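Side-chain contact in aminopeptidase-like protein (Chaetomium thermophilum, PDB 5JM6), which probably acts as a zinc-dependent aminopeptidase of the M18 family, assembling as a dodecamer that belongs to the Cvt pathway of selective autophagy: residues A[440-445]-A[507-512]. Sequence-based numbering, arbitrary orientation.
Sequences AELSGC and LDFWEE
Phe509 lays one ring face over Leu442 where two helices of the M18 alpha/beta fold, 430-443 and 495-514, meet near the surface, the first at its C-terminal end. The contact is small, 180 Å² summed over both sides, and is structural packing away from the zinc sites. Along 507-512, Leu507 rests on strand 127-133 of the mixed sheet. Asp508 OD1 forms a salt bridge with Lys331 of sheet strand 330-336, while OD2 pairs with Lys504 one turn back in the same helix; Leu507 and the Lys331 bridge thus fasten the helix to the sheet. Phe509 then turns to helix 430-443. Its CG stands anti to the carbonyl carbon (chi1 -75°), which carries the ring across to Leu442. The evidence for a CH-pi contact is direct: Leu442 CB lies 3.7 Å from the centroid of the Phe509 ring and 6° off its normal, almost straight above the centre. The leucine branch extends the overlap toward the root of the ring, Leu442 CD1 reaching Phe509 CD1 at 3.7 Å. The backbone O of Leu442 approaches Phe509 CE2 at 3.7 Å. Ser443 OG meets the ring obliquely, 3.9 Å from Phe509 CD2, its hydrogen bond being made to Ile439 O within its own helix. An alanine in place of Phe509 is likely to leave Leu442 CB without its aromatic cover and open a gap between the helices. Trp510 sets out away from 440-445, and its NE1 hydrogen-bonds to Arg384 O. The helix is kinked just beyond, since the N atoms of Glu511 and Glu512 lack bonds to the preceding turn. Glu512 closes the segment with a nearly extended side chain, bringing OE1 to the in-plane edge of the Phe509 ring, 3.7 Å from its CD1.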
# COMPACT_ATOMS: atom_id res chain seq x y z
N ALA A 440 -34.43 6.43 45.13
CA ALA A 440 -34.75 7.58 44.30
C ALA A 440 -36.21 8.01 44.44
O ALA A 440 -36.52 9.19 44.37
CB ALA A 440 -34.43 7.29 42.84
N GLU A 441 -37.09 7.04 44.65
CA GLU A 441 -38.51 7.35 44.76
C GLU A 441 -38.83 8.00 46.10
O GLU A 441 -39.68 8.89 46.19
CB GLU A 441 -39.36 6.10 44.56
CG GLU A 441 -40.83 6.33 44.83
CD GLU A 441 -41.65 5.09 44.61
OE1 GLU A 441 -41.08 4.07 44.18
OE2 GLU A 441 -42.88 5.14 44.86
N LEU A 442 -38.15 7.57 47.16
CA LEU A 442 -38.35 8.17 48.47
C LEU A 442 -37.73 9.56 48.53
O LEU A 442 -38.14 10.40 49.34
CB LEU A 442 -37.75 7.29 49.57
CG LEU A 442 -38.20 5.83 49.62
CD1 LEU A 442 -37.18 4.99 50.37
CD2 LEU A 442 -39.57 5.71 50.27
N SER A 443 -36.75 9.81 47.66
CA SER A 443 -36.01 11.07 47.65
C SER A 443 -36.60 12.14 46.74
O SER A 443 -36.20 13.30 46.80
CB SER A 443 -34.56 10.82 47.21
OG SER A 443 -33.96 9.79 47.97
N GLY A 444 -37.54 11.75 45.88
CA GLY A 444 -38.04 12.64 44.85
C GLY A 444 -37.05 12.80 43.71
O GLY A 444 -36.88 13.89 43.17
N CYS A 445 -36.38 11.71 43.35
CA CYS A 445 -35.38 11.73 42.29
C CYS A 445 -35.77 10.82 41.13
O CYS A 445 -36.48 9.83 41.32
CB CYS A 445 -34.01 11.30 42.82
SG CYS A 445 -33.31 12.40 44.06
N LEU A 507 -27.85 7.89 51.64
CA LEU A 507 -27.36 7.81 53.01
C LEU A 507 -28.51 7.83 54.01
O LEU A 507 -28.49 7.11 55.01
CB LEU A 507 -26.37 8.95 53.31
CG LEU A 507 -25.09 8.99 52.47
CD1 LEU A 507 -24.35 10.29 52.68
CD2 LEU A 507 -24.18 7.80 52.77
N ASP A 508 -29.54 8.63 53.73
CA ASP A 508 -30.66 8.74 54.66
C ASP A 508 -31.61 7.54 54.60
O ASP A 508 -32.14 7.12 55.62
CB ASP A 508 -31.46 10.03 54.39
CG ASP A 508 -30.70 11.28 54.81
OD1 ASP A 508 -29.61 11.16 55.41
OD2 ASP A 508 -31.21 12.39 54.55
N PHE A 509 -31.85 7.01 53.40
CA PHE A 509 -32.83 5.93 53.26
C PHE A 509 -32.32 4.49 53.15
O PHE A 509 -33.13 3.57 53.11
CB PHE A 509 -33.71 6.22 52.04
CG PHE A 509 -34.73 7.30 52.27
CD1 PHE A 509 -35.79 7.09 53.14
CD2 PHE A 509 -34.64 8.51 51.61
CE1 PHE A 509 -36.73 8.08 53.35
CE2 PHE A 509 -35.58 9.50 51.81
CZ PHE A 509 -36.63 9.28 52.69
N TRP A 510 -31.00 4.29 53.09
CA TRP A 510 -30.49 2.94 52.85
C TRP A 510 -30.98 1.93 53.89
O TRP A 510 -31.44 0.85 53.54
CB TRP A 510 -28.96 2.91 52.82
CG TRP A 510 -28.41 1.55 53.14
CD1 TRP A 510 -27.70 1.20 54.25
CD2 TRP A 510 -28.57 0.36 52.37
NE1 TRP A 510 -27.38 -0.13 54.21
CE2 TRP A 510 -27.91 -0.68 53.06
CE3 TRP A 510 -29.19 0.06 51.15
CZ2 TRP A 510 -27.85 -1.98 52.58
CZ3 TRP A 510 -29.14 -1.24 50.68
CH2 TRP A 510 -28.47 -2.24 51.39
N GLU A 511 -30.88 2.30 55.17
CA GLU A 511 -31.26 1.40 56.25
C GLU A 511 -32.73 1.00 56.18
O GLU A 511 -33.08 -0.16 56.39
CB GLU A 511 -30.96 2.04 57.61
CG GLU A 511 -31.46 1.24 58.81
CD GLU A 511 -31.14 1.89 60.15
OE1 GLU A 511 -31.00 1.15 61.15
OE2 GLU A 511 -31.03 3.13 60.20
N GLU A 512 -33.58 1.98 55.87
CA GLU A 512 -35.01 1.72 55.71
C GLU A 512 -35.28 0.77 54.56
O GLU A 512 -36.07 -0.17 54.69
CB GLU A 512 -35.76 3.04 55.50
CG GLU A 512 -37.22 2.88 55.09
CD GLU A 512 -38.02 4.15 55.25
OE1 GLU A 512 -37.48 5.13 55.82
OE2 GLU A 512 -39.19 4.19 54.82